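Local coordinates for protein adenylate isopentenyltransferase (Humulus lupulus, PDB 3A8T) that transfers an isopentenyl group from dimethylallyl diphosphate to ATP, ADP or AMP in cytokinin biosynthesis, at residues G47-G52 with H277-Q282. Residues are numbered along the deposited sequence; the frame is centred on the assembly and turned at random.
Sequences GATGTG and HLAKRQ. With ATP (adenosine-5'-triphosphate), chain B; PO4 (phosphate ion), chain C.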
ATOM      1  N   GLY A  47       4.860   7.397   2.574  1.00 22.36           N
ATOM      2  CA  GLY A  47       5.212   6.622   3.739  1.00 22.08           C
ATOM      3  C   GLY A  47       5.248   5.129   3.425  1.00 21.91           C
ATOM      4  O   GLY A  47       4.732   4.659   2.393  1.00 20.22           O
ATOM      5  N   ALA A  48       5.899   4.389   4.306  1.00 19.81           N
ATOM      6  CA  ALA A  48       5.983   2.952   4.154  1.00 20.75           C
ATOM      7  C   ALA A  48       4.574   2.351   4.245  1.00 22.60           C
ATOM      8  O   ALA A  48       3.613   3.033   4.645  1.00 23.36           O
ATOM      9  CB  ALA A  48       6.881   2.348   5.248  1.00 16.55           C
ATOM     10  N   THR A  49       4.492   1.069   3.860  1.00 23.52           N
ATOM     11  CA  THR A  49       3.297   0.246   3.877  1.00 25.58           C
ATOM     12  C   THR A  49       2.656   0.224   5.255  1.00 27.01           C
ATOM     13  O   THR A  49       3.327   0.021   6.260  1.00 28.93           O
ATOM     14  CB  THR A  49       3.654  -1.193   3.499  1.00 27.28           C
ATOM     15  OG1 THR A  49       2.544  -2.066   3.761  1.00 29.03           O
ATOM     16  CG2 THR A  49       4.888  -1.656   4.293  1.00 29.71           C
ATOM     17  N   GLY A  50       1.351   0.444   5.298  1.00 28.29           N
ATOM     18  CA  GLY A  50       0.654   0.424   6.555  1.00 27.12           C
ATOM     19  C   GLY A  50       0.830   1.630   7.448  1.00 29.17           C
ATOM     20  O   GLY A  50       0.429   1.546   8.610  1.00 33.56           O
ATOM     21  N   THR A  51       1.381   2.749   6.979  1.00 25.73           N
ATOM     22  CA  THR A  51       1.494   3.887   7.877  1.00 22.22           C
ATOM     23  C   THR A  51       0.186   4.750   7.974  1.00 21.68           C
ATOM     24  O   THR A  51       0.198   5.828   8.522  1.00 19.28           O
ATOM     25  CB  THR A  51       2.677   4.826   7.504  1.00 20.67           C
ATOM     26  OG1 THR A  51       2.549   5.219   6.143  1.00 17.68           O
ATOM     27  CG2 THR A  51       4.024   4.176   7.770  1.00 15.19           C
ATOM     28  N   GLY A  52      -0.935   4.256   7.474  1.00 21.43           N
ATOM     29  CA  GLY A  52      -2.165   5.025   7.580  1.00 19.74           C
ATOM     30  C   GLY A  52      -2.374   6.079   6.502  1.00 21.21           C
ATOM     31  O   GLY A  52      -3.094   7.031   6.734  1.00 20.83           O
ATOM     32  N   HIS A 277      10.680  -6.240   5.950  1.00 23.80           N
ATOM     33  CA  HIS A 277      11.812  -5.837   5.129  1.00 24.99           C
ATOM     34  C   HIS A 277      11.412  -4.796   4.093  1.00 24.46           C
ATOM     35  O   HIS A 277      12.176  -3.891   3.796  1.00 24.21           O
ATOM     36  CB  HIS A 277      12.408  -7.047   4.400  1.00 27.39           C
ATOM     37  CG  HIS A 277      13.380  -7.823   5.232  1.00 30.60           C
ATOM     38  ND1 HIS A 277      13.455  -9.200   5.213  1.00 31.66           N
ATOM     39  CD2 HIS A 277      14.308  -7.408   6.125  1.00 31.56           C
ATOM     40  CE1 HIS A 277      14.382  -9.597   6.061  1.00 32.29           C
ATOM     41  NE2 HIS A 277      14.913  -8.528   6.628  1.00 33.66           N
ATOM     42  N   LEU A 278      10.224  -4.971   3.508  1.00 24.61           N
ATOM     43  CA  LEU A 278       9.728  -4.020   2.503  1.00 23.50           C
ATOM     44  C   LEU A 278       9.607  -2.644   3.176  1.00 23.53           C
ATOM     45  O   LEU A 278       9.930  -1.618   2.582  1.00 22.65           O
ATOM     46  CB  LEU A 278       8.357  -4.467   1.964  1.00 23.32           C
ATOM     47  CG  LEU A 278       7.672  -3.408   1.096  1.00 25.12           C
ATOM     48  CD1 LEU A 278       8.524  -3.122  -0.155  1.00 23.07           C
ATOM     49  CD2 LEU A 278       6.262  -3.842   0.716  1.00 22.06           C
ATOM     50  N   ALA A 279       9.164  -2.641   4.431  1.00 23.02           N
ATOM     51  CA  ALA A 279       9.010  -1.387   5.162  1.00 25.86           C
ATOM     52  C   ALA A 279      10.354  -0.645   5.278  1.00 25.79           C
ATOM     53  O   ALA A 279      10.447   0.586   5.094  1.00 23.97           O
ATOM     54  CB  ALA A 279       8.383  -1.645   6.587  1.00 24.86           C
ATOM     55  N   LYS A 280      11.391  -1.419   5.526  1.00 26.67           N
ATOM     56  CA  LYS A 280      12.704  -0.855   5.674  1.00 28.75           C
ATOM     57  C   LYS A 280      13.216  -0.278   4.382  1.00 28.27           C
ATOM     58  O   LYS A 280      13.832   0.802   4.373  1.00 29.76           O
ATOM     59  CB  LYS A 280      13.696  -1.892   6.192  1.00 29.65           C
ATOM     60  CG  LYS A 280      13.379  -2.543   7.519  1.00 32.12           C
ATOM     61  CD  LYS A 280      14.678  -3.189   8.041  1.00 34.74           C
ATOM     62  CE  LYS A 280      14.499  -4.078   9.267  1.00 35.42           C
ATOM     63  NZ  LYS A 280      13.874  -3.381  10.407  1.00 33.69           N
ATOM     64  N   ARG A 281      12.985  -0.981   3.284  1.00 27.97           N
ATOM     65  CA  ARG A 281      13.469  -0.469   1.997  1.00 28.89           C
ATOM     66  C   ARG A 281      12.719   0.781   1.540  1.00 28.21           C
ATOM     67  O   ARG A 281      13.274   1.617   0.841  1.00 28.75           O
ATOM     68  CB  ARG A 281      13.374  -1.538   0.910  1.00 30.99           C
ATOM     69  CG  ARG A 281      14.336  -2.670   1.124  1.00 36.27           C
ATOM     70  CD  ARG A 281      14.354  -3.664  -0.042  1.00 41.31           C
ATOM     71  NE  ARG A 281      13.087  -4.381  -0.255  1.00 43.10           N
ATOM     72  CZ  ARG A 281      12.769  -5.577   0.266  1.00 44.33           C
ATOM     73  NH1 ARG A 281      13.612  -6.244   1.070  1.00 42.86           N
ATOM     74  NH2 ARG A 281      11.607  -6.132  -0.068  1.00 43.46           N
ATOM     75  N   GLN A 282      11.448   0.891   1.925  1.00 27.71           N
ATOM     76  CA  GLN A 282      10.630   2.034   1.577  1.00 25.92           C
ATOM     77  C   GLN A 282      11.074   3.282   2.297  1.00 27.35           C
ATOM     78  O   GLN A 282      11.186   4.337   1.689  1.00 27.80           O
ATOM     79  CB  GLN A 282       9.186   1.738   1.910  1.00 26.28           C
ATOM     80  CG  GLN A 282       8.568   0.761   0.922  1.00 26.37           C
ATOM     81  CD  GLN A 282       7.131   0.453   1.235  1.00 25.30           C
ATOM     82  OE1 GLN A 282       6.794   0.197   2.385  1.00 23.98           O
ATOM     83  NE2 GLN A 282       6.271   0.449   0.205  1.00 25.38           N
TER
HETATM   84  PG  ATP B 800      10.577  -1.919  -6.410  1.00 48.05           P
HETATM   85  O1G ATP B 800      10.653  -1.183  -7.711  1.00 48.83           O
HETATM   86  O2G ATP B 800      10.099  -3.443  -6.737  1.00 47.02           O
HETATM   87  O3G ATP B 800      12.030  -1.980  -5.708  1.00 48.63           O
HETATM   88  PB  ATP B 800       8.671  -0.002  -5.884  1.00 31.98           P
HETATM   89  O1B ATP B 800       9.255   1.279  -5.626  1.00 34.73           O
HETATM   90  O2B ATP B 800       8.509  -0.162  -7.420  1.00 34.85           O
HETATM   91  O3B ATP B 800       9.572  -1.185  -5.302  1.00 41.04           O
HETATM   92  PA  ATP B 800       6.931  -0.805  -3.814  1.00 28.06           P
HETATM   93  O1A ATP B 800       7.966  -0.616  -2.809  1.00 25.62           O
HETATM   94  O2A ATP B 800       5.560  -0.205  -3.183  1.00 29.31           O
HETATM   95  O3A ATP B 800       7.180  -0.004  -5.235  1.00 32.49           O
HETATM   96  O5' ATP B 800       6.587  -2.373  -4.072  1.00 28.79           O
HETATM   97  C5' ATP B 800       7.719  -3.195  -4.132  1.00 26.02           C
HETATM   98  C4' ATP B 800       7.248  -4.604  -3.825  1.00 25.79           C
HETATM   99  O4' ATP B 800       6.649  -4.616  -2.523  1.00 25.90           O
HETATM  100  C3' ATP B 800       6.138  -5.135  -4.766  1.00 26.66           C
HETATM  101  O3' ATP B 800       6.702  -5.741  -5.925  1.00 29.71           O
HETATM  102  C2' ATP B 800       5.386  -6.123  -3.859  1.00 24.24           C
HETATM  103  O2' ATP B 800       6.001  -7.364  -3.886  1.00 26.76           O
HETATM  104  C1' ATP B 800       5.476  -5.520  -2.476  1.00 24.27           C
HETATM  105  N9  ATP B 800       4.237  -4.760  -2.153  1.00 24.81           N
HETATM  106  C8  ATP B 800       4.043  -3.386  -2.292  1.00 26.13           C
HETATM  107  N7  ATP B 800       2.797  -3.063  -2.014  1.00 28.54           N
HETATM  108  C5  ATP B 800       2.107  -4.188  -1.675  1.00 27.22           C
HETATM  109  C6  ATP B 800       0.746  -4.508  -1.286  1.00 27.05           C
HETATM  110  N6  ATP B 800      -0.235  -3.553  -1.187  1.00 25.58           N
HETATM  111  N1  ATP B 800       0.450  -5.798  -1.021  1.00 25.98           N
HETATM  112  C2  ATP B 800       1.366  -6.753  -1.106  1.00 25.07           C
HETATM  113  N3  ATP B 800       2.629  -6.513  -1.464  1.00 23.79           N
HETATM  114  C4  ATP B 800       3.045  -5.291  -1.754  1.00 24.83           C
HETATM  115  P   PO4 C 900      -1.392   2.555   4.044  1.00 33.21           P
HETATM  116  O1  PO4 C 900      -2.413   3.033   3.064  1.00 29.63           O
HETATM  117  O2  PO4 C 900      -0.687   1.369   3.473  1.00 33.60           O
HETATM  118  O3  PO4 C 900      -0.412   3.641   4.320  1.00 28.62           O
HETATM  119  O4  PO4 C 900      -2.062   2.175   5.308  1.00 30.79           O
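Leu278 CD2 sits about 3.4 Å above the plane of the ATP adenine, close to N9, while the carboxamide of Gln282, four residues on, works through its two ends: OE1 points to Thr49 N and Ala48 CA of the P-loop (Walker A), NE2 to the alpha-phosphate oxygens of ATP. This is a worked example of how the loop between strand 41-46 and helix 53-61 is tied to a remote helix, 257-289, that lines the nucleotide pocket.

The central bond runs from Thr49 N to Gln282 OE1, 2.9 Å with an N-H...O angle of 160°; the donor is tilted 31° from the carbonyl plane, on the Ala48 side. Thr49 crosses the glutamine chain at about a right angle, and its CG2 comes within 3.3 Å of Gln282 OE1. With OG1 anti to the backbone N (chi1 169°), the Thr49 hydroxyl bonds to Arg194 while CG2 is left to the helix, 4.2 Å from Ala279 CB. Ala48 CB adds a looser apolar touch on Ala279 CB at 4.5 Å; both alanines also pack on Leu187 of helix 184-201.

Gln282 NE2, with a weak hydrogen bond to Gly138 O, is 3.5 Å from ATP O2A, and Leu278 CD2 reaches ATP O4' at 3.4 Å. An alanine in place of Gln282 would probably leave Thr49 N without its acceptor and open a gap between the loop and the alpha-phosphate.

The loop itself holds a phosphate ion, probably from crystallisation, rather than the ATP triphosphate. Gly50 N and Gly52 N donate to PO4 O2 and O4, and Lys53 N and the Ser54 hydroxyl bind the ion as well. Within the type II turn, Ala48 O accepts both Thr51 N and, at 2.9 Å and in the carbonyl plane, Thr51 OG1.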